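Local coordinates for 2-c-methyl-d-erythritol 2,4-cyclodiphosphate synthase (PDB 4C81), which probably converts a CDP-linked methylerythritol phosphate into 2-C-methyl-D-erythritol 2,4-cyclodiphosphate, releasing CMP, in the apicoplast route to isoprenoid precursors of Plasmodium falciparum, at residues 13-17 against 62-68; 113-119 against 176-182. The protein carries 1 engineered substitution. All blocks are in the same frame, centred on the assembly; numbering follows the deposited sequence.

How the contacts relate
From the N terminus, strand 9-21 lays down residues 13-17, and the chain then runs through the short strands 43-46, 49-51 and 54-57 before helix 64-77 begins. Contact 1 closes this loop by setting the first turn of that helix on strand 9-21, around a zinc ion. Contact 2 opens only afterwards, so the two are in series: the loop from 113-119 to 176-182 takes in helix 130-145 and strand 152-157 and closes as strand 170-181 pairs with strand 114-124. The centres of contact 1 and contact 2 lie about 19 Å apart, and the two do not touch. Strand 170-181 connects them, since it lies between strands 9-21 and 114-124 in the mixed sheet.

Contact 1. Residues 13-17 against 62-68. With ZN (zinc ion), chain B.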
loop_
_atom_site.group_PDB
_atom_site.type_symbol
_atom_site.label_atom_id
_atom_site.label_comp_id
_atom_site.label_asym_id
_atom_site.label_seq_id
_atom_site.Cartn_x
_atom_site.Cartn_y
_atom_site.Cartn_z
ATOM N N GLY A 13 -5.423 2.901 4.532
ATOM C CA GLY A 13 -5.261 2.855 5.971
ATOM C C GLY A 13 -4.244 1.792 6.321
ATOM O O GLY A 13 -4.137 0.778 5.635
ATOM N N TYR A 14 -3.460 2.067 7.355
ATOM C CA TYR A 14 -2.495 1.114 7.872
ATOM C C TYR A 14 -2.680 0.992 9.376
ATOM O O TYR A 14 -2.984 1.971 10.058
ATOM C CB TYR A 14 -1.077 1.580 7.559
ATOM C CG TYR A 14 -0.016 0.829 8.329
ATOM C CD1 TYR A 14 0.408 -0.421 7.916
ATOM C CD2 TYR A 14 0.553 1.379 9.474
ATOM C CE1 TYR A 14 1.380 -1.117 8.620
ATOM C CE2 TYR A 14 1.531 0.699 10.182
ATOM C CZ TYR A 14 1.937 -0.549 9.750
ATOM O OH TYR A 14 2.897 -1.226 10.457
ATOM N N ASP A 15 -2.511 -0.219 9.895
ATOM C CA ASP A 15 -2.466 -0.413 11.334
ATOM C C ASP A 15 -1.609 -1.620 11.681
ATOM O O ASP A 15 -1.418 -2.527 10.857
ATOM C CB ASP A 15 -3.875 -0.573 11.906
ATOM C CG ASP A 15 -3.925 -0.384 13.415
ATOM O OD1 ASP A 15 -2.997 0.230 13.999
ATOM O OD2 ASP A 15 -4.906 -0.861 14.021
ATOM N N ILE A 16 -1.081 -1.600 12.901
ATOM C CA ILE A 16 -0.272 -2.682 13.447
ATOM C C ILE A 16 -0.558 -2.781 14.943
ATOM O O ILE A 16 -0.682 -1.757 15.625
ATOM C CB ILE A 16 1.251 -2.447 13.196
ATOM C CG1 ILE A 16 2.095 -3.555 13.843
ATOM C CG2 ILE A 16 1.686 -1.069 13.702
ATOM C CD1 ILE A 16 3.570 -3.515 13.465
ATOM N N HIS A 17 -0.689 -4.010 15.447
ATOM C CA HIS A 17 -0.777 -4.237 16.885
ATOM C C HIS A 17 0.069 -5.422 17.310
ATOM O O HIS A 17 0.253 -6.374 16.547
ATOM C CB HIS A 17 -2.232 -4.414 17.330
ATOM C CG HIS A 17 -2.999 -3.128 17.363
ATOM N ND1 HIS A 17 -2.753 -2.141 18.292
ATOM C CD2 HIS A 17 -3.979 -2.652 16.558
ATOM C CE1 HIS A 17 -3.563 -1.119 18.069
ATOM N NE2 HIS A 17 -4.316 -1.404 17.023
ATOM N N GLY A 62 -7.450 -3.756 19.510
ATOM C CA GLY A 62 -6.416 -4.309 18.639
ATOM C C GLY A 62 -6.895 -4.708 17.253
ATOM O O GLY A 62 -6.183 -5.408 16.532
ATOM N N ASP A 63 -8.085 -4.247 16.869
ATOM C CA ASP A 63 -8.706 -4.661 15.611
ATOM C C ASP A 63 -8.104 -3.905 14.423
ATOM O O ASP A 63 -8.640 -2.886 13.977
ATOM C CB ASP A 63 -10.229 -4.468 15.674
ATOM C CG ASP A 63 -10.965 -5.203 14.562
ATOM O OD1 ASP A 63 -10.420 -5.328 13.442
ATOM O OD2 ASP A 63 -12.103 -5.658 14.801
ATOM N N ILE A 64 -6.989 -4.422 13.915
ATOM C CA ILE A 64 -6.269 -3.781 12.810
ATOM C C ILE A 64 -7.139 -3.571 11.567
ATOM O O ILE A 64 -6.929 -2.616 10.818
ATOM C CB ILE A 64 -4.964 -4.549 12.418
ATOM C CG1 ILE A 64 -5.255 -6.024 12.116
ATOM C CG2 ILE A 64 -3.903 -4.404 13.515
ATOM C CD1 ILE A 64 -4.063 -6.790 11.563
ATOM N N ILE A 65 -8.107 -4.458 11.343
ATOM C CA ILE A 65 -8.977 -4.349 10.171
ATOM C C ILE A 65 -9.916 -3.146 10.302
ATOM O O ILE A 65 -9.951 -2.271 9.428
ATOM C CB ILE A 65 -9.776 -5.650 9.926
ATOM C CG1 ILE A 65 -8.827 -6.788 9.530
ATOM C CG2 ILE A 65 -10.819 -5.451 8.848
ATOM C CD1 ILE A 65 -9.530 -8.107 9.266
ATOM N N TYR A 66 -10.675 -3.094 11.393
ATOM C CA TYR A 66 -11.578 -1.962 11.612
ATOM C C TYR A 66 -10.839 -0.628 11.674
ATOM O O TYR A 66 -11.299 0.361 11.096
ATOM C CB TYR A 66 -12.416 -2.154 12.887
ATOM C CG TYR A 66 -13.637 -3.062 12.758
ATOM C CD1 TYR A 66 -14.056 -3.574 11.526
ATOM C CD2 TYR A 66 -14.403 -3.367 13.880
ATOM C CE1 TYR A 66 -15.177 -4.385 11.424
ATOM C CE2 TYR A 66 -15.531 -4.175 13.784
ATOM C CZ TYR A 66 -15.908 -4.680 12.558
ATOM O OH TYR A 66 -17.023 -5.477 12.462
ATOM N N HIS A 67 -9.700 -0.600 12.364
ATOM C CA HIS A 67 -8.931 0.633 12.510
ATOM C C HIS A 67 -8.373 1.099 11.163
ATOM O O HIS A 67 -8.474 2.282 10.823
ATOM C CB HIS A 67 -7.799 0.476 13.530
ATOM C CG HIS A 67 -8.263 0.077 14.897
ATOM N ND1 HIS A 67 -7.394 -0.293 15.901
ATOM C CD2 HIS A 67 -9.509 -0.034 15.418
ATOM C CE1 HIS A 67 -8.083 -0.608 16.983
ATOM N NE2 HIS A 67 -9.368 -0.457 16.717
ATOM N N SER A 68 -7.798 0.179 10.390
ATOM C CA SER A 68 -7.246 0.545 9.082
ATOM C C SER A 68 -8.344 0.976 8.104
ATOM O O SER A 68 -8.135 1.889 7.310
ATOM C CB SER A 68 -6.417 -0.595 8.487
ATOM O OG SER A 68 -7.227 -1.687 8.119
HETATM ZN ZN ZN B . -5.345 -0.096 15.833
HETATM O O HOH W 1 -5.100 1.708 15.863
#
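A zinc site joins the first turn of helix 64-77 to strand 9-21, the helix-on-sheet layer of the IspF (YgbB) fold. Asp15 and His17, on one side of the strand, both direct CA-to-CB toward residues 62-68; strand 13-17 and helix 64-68 run at 148° to each other, roughly antiparallel. Asp15 OD2 binds ZN at 2.0 Å, His17 NE2 at 2.0 Å and His67 ND1 at 2.1 Å; a water completes four ligands. The 3.2 Å between Asp15 OD2 and His67 ND1 reflects shared metal binding; His67 NE2 is hydrogen-bonded to Ser98 OG. Lys157 of the second subunit salt-bridges Asp15 OD1, and CDP touches Asp15 and His17, placing the metal in the nucleotide pocket. Ser68 and Ile64 bury almost as much: Ser68 CB lies 4.3 Å from Asp15 CB, near Gly13, where a side chain would clash with Ser68 O, and Ile64 CG2 lies 3.5 Å from His17 CD2. Over one face of the His17 imidazole sits Gly62 CA, 3.8 Å from the ring centroid, a CH-pi contact.

Contact 2. Residues 113-119 against 176-182; sequences NYDIGNV and NILLIPK
Residues 114-119 and 176-181 pair as extended antiparallel strands, segment axes 4.4 Å apart at 145°. Tyr114 opposes Pro181 and Ile116 opposes Leu179 as non-hydrogen-bonded pairs; between them Asp115 N donates to Ile180 O (2.8 Å) and Ile180 N to Asp115 O (2.7 Å). Gly117 N donates to Leu178 O (2.8 Å), but Leu178 N returns to Asn118 O (3.2 Å), so Val119 faces Ile177 one residue out of step. At this bulge Gly117 turns to phi/psi -80/-86, and the hollow over its CA takes Ile180 CG1 at 3.8 Å. Ile116 (m) packs CG1 3.9 Å from Leu179 CD2 and CG2 4.0 Å from Ile177 CD1, on a face covered by helices 97-111 and 64-77. Tyr114 (m) turns its ring against the partner strand, CD1 3.7 Å from Leu179 CB. Asn113, Schellman C-prime of helix 97-111, accepts Lys182 N at its O (3.0 Å). Lys182 (m, then all t) lies along residues 113-115, CD 3.4 Å from Asn113 ND2, CE 3.2 Å from Asp115 OD1. Asn118 ND2 bonds Ile10 O of the third subunit; Leu178 meets Leu178 of the second. Such a bulged antiparallel pair belongs to the mixed sheet of the trimeric IspF fold.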
loop_
_atom_site.group_PDB
_atom_site.type_symbol
_atom_site.label_atom_id
_atom_site.label_comp_id
_atom_site.label_asym_id
_atom_site.label_seq_id
_atom_site.Cartn_x
_atom_site.Cartn_y
_atom_site.Cartn_z
ATOM N N ASN A 113 -21.341 13.595 0.997
ATOM C CA ASN A 113 -21.990 13.230 -0.263
ATOM C C ASN A 113 -21.175 12.219 -1.083
ATOM O O ASN A 113 -21.049 12.349 -2.304
ATOM C CB ASN A 113 -22.303 14.490 -1.087
ATOM C CG ASN A 113 -23.543 14.332 -1.948
ATOM O OD1 ASN A 113 -23.566 14.744 -3.108
ATOM N ND2 ASN A 113 -24.584 13.736 -1.380
ATOM N N TYR A 114 -20.629 11.212 -0.400
ATOM C CA TYR A 114 -19.892 10.125 -1.046
ATOM C C TYR A 114 -20.556 8.775 -0.761
ATOM O O TYR A 114 -21.292 8.626 0.218
ATOM C CB TYR A 114 -18.430 10.101 -0.567
ATOM C CG TYR A 114 -17.514 11.035 -1.323
ATOM C CD1 TYR A 114 -16.904 10.633 -2.506
ATOM C CD2 TYR A 114 -17.247 12.315 -0.850
ATOM C CE1 TYR A 114 -16.066 11.482 -3.209
ATOM C CE2 TYR A 114 -16.413 13.177 -1.545
ATOM C CZ TYR A 114 -15.821 12.755 -2.724
ATOM O OH TYR A 114 -14.988 13.602 -3.412
ATOM N N ASP A 115 -20.313 7.816 -1.651
ATOM C CA ASP A 115 -20.599 6.404 -1.415
ATOM C C ASP A 115 -19.262 5.685 -1.441
ATOM O O ASP A 115 -18.326 6.156 -2.078
ATOM C CB ASP A 115 -21.475 5.821 -2.526
ATOM C CG ASP A 115 -22.887 6.366 -2.513
ATOM O OD1 ASP A 115 -23.499 6.418 -1.428
ATOM O OD2 ASP A 115 -23.389 6.721 -3.600
ATOM N N ILE A 116 -19.175 4.551 -0.757
ATOM C CA ILE A 116 -18.022 3.663 -0.906
ATOM C C ILE A 116 -18.151 2.934 -2.235
ATOM O O ILE A 116 -19.233 2.456 -2.582
ATOM C CB ILE A 116 -17.929 2.636 0.246
ATOM C CG1 ILE A 116 -17.607 3.350 1.562
ATOM C CG2 ILE A 116 -16.852 1.579 -0.047
ATOM C CD1 ILE A 116 -17.647 2.452 2.785
ATOM N N GLY A 117 -17.053 2.871 -2.987
ATOM C CA GLY A 117 -16.991 2.045 -4.184
ATOM C C GLY A 117 -16.732 0.623 -3.738
ATOM O O GLY A 117 -17.659 -0.160 -3.542
ATOM N N ASN A 118 -15.458 0.290 -3.566
ATOM C CA ASN A 118 -15.078 -0.972 -2.940
ATOM C C ASN A 118 -13.918 -0.769 -1.977
ATOM O O ASN A 118 -13.271 0.278 -1.986
ATOM C CB ASN A 118 -14.715 -2.022 -3.989
ATOM C CG ASN A 118 -13.365 -1.769 -4.619
ATOM O OD1 ASN A 118 -13.115 -0.694 -5.157
ATOM N ND2 ASN A 118 -12.480 -2.754 -4.536
ATOM N N VAL A 119 -13.698 -1.768 -1.126
ATOM C CA VAL A 119 -12.564 -1.789 -0.209
ATOM C C VAL A 119 -11.834 -3.127 -0.384
ATOM O O VAL A 119 -12.471 -4.174 -0.551
ATOM C CB VAL A 119 -13.004 -1.575 1.261
ATOM C CG1 VAL A 119 -13.869 -2.726 1.756
ATOM C CG2 VAL A 119 -11.790 -1.382 2.162
ATOM N N ASN A 176 -7.441 -0.522 1.512
ATOM C CA ASN A 176 -7.468 0.348 0.346
ATOM C C ASN A 176 -8.902 0.545 -0.096
ATOM O O ASN A 176 -9.643 -0.424 -0.255
ATOM C CB ASN A 176 -6.668 -0.270 -0.795
ATOM C CG ASN A 176 -5.255 -0.598 -0.393
ATOM O OD1 ASN A 176 -4.348 0.211 -0.579
ATOM N ND2 ASN A 176 -5.061 -1.778 0.191
ATOM N N ILE A 177 -9.287 1.798 -0.308
ATOM C CA ILE A 177 -10.684 2.127 -0.577
ATOM C C ILE A 177 -10.823 3.194 -1.658
ATOM O O ILE A 177 -9.930 4.023 -1.847
ATOM C CB ILE A 177 -11.369 2.591 0.728
ATOM C CG1 ILE A 177 -12.890 2.486 0.613
ATOM C CG2 ILE A 177 -10.914 3.995 1.130
ATOM C CD1 ILE A 177 -13.585 2.611 1.938
ATOM N N LEU A 178 -11.940 3.139 -2.383
ATOM C CA LEU A 178 -12.344 4.216 -3.276
ATOM C C LEU A 178 -13.658 4.774 -2.762
ATOM O O LEU A 178 -14.561 4.014 -2.402
ATOM C CB LEU A 178 -12.549 3.708 -4.699
ATOM C CG LEU A 178 -11.297 3.343 -5.486
ATOM C CD1 LEU A 178 -11.707 2.718 -6.811
ATOM C CD2 LEU A 178 -10.383 4.545 -5.713
ATOM N N LEU A 179 -13.750 6.097 -2.709
ATOM C CA LEU A 179 -15.009 6.775 -2.452
ATOM C C LEU A 179 -15.494 7.438 -3.737
ATOM O O LEU A 179 -14.742 8.153 -4.400
ATOM C CB LEU A 179 -14.845 7.822 -1.358
ATOM C CG LEU A 179 -14.277 7.320 -0.027
ATOM C CD1 LEU A 179 -14.158 8.464 0.951
ATOM C CD2 LEU A 179 -15.114 6.189 0.571
ATOM N N ILE A 180 -16.760 7.194 -4.070
ATOM C CA ILE A 180 -17.367 7.682 -5.306
ATOM C C ILE A 180 -18.393 8.766 -4.983
ATOM O O ILE A 180 -19.263 8.552 -4.140
ATOM C CB ILE A 180 -18.096 6.537 -6.051
ATOM C CG1 ILE A 180 -17.205 5.292 -6.164
ATOM C CG2 ILE A 180 -18.540 6.997 -7.433
ATOM C CD1 ILE A 180 -15.873 5.537 -6.858
ATOM N N PRO A 181 -18.303 9.932 -5.651
ATOM C CA PRO A 181 -19.296 10.971 -5.364
ATOM C C PRO A 181 -20.715 10.527 -5.712
ATOM O O PRO A 181 -20.916 9.800 -6.687
ATOM C CB PRO A 181 -18.861 12.140 -6.258
ATOM C CG PRO A 181 -18.030 11.542 -7.317
ATOM C CD PRO A 181 -17.365 10.344 -6.710
ATOM N N LYS A 182 -21.681 10.941 -4.895
ATOM C CA LYS A 182 -23.092 10.697 -5.184
ATOM C C LYS A 182 -23.519 11.543 -6.381
ATOM O O LYS A 182 -23.029 12.661 -6.561
ATOM C CB LYS A 182 -23.962 11.023 -3.966
ATOM C CG LYS A 182 -23.876 9.988 -2.862
ATOM C CD LYS A 182 -24.692 10.392 -1.651
ATOM C CE LYS A 182 -24.853 9.235 -0.682
ATOM N NZ LYS A 182 -25.722 9.597 0.470
HETATM O O HOH W 2 -21.813 7.143 -5.935
#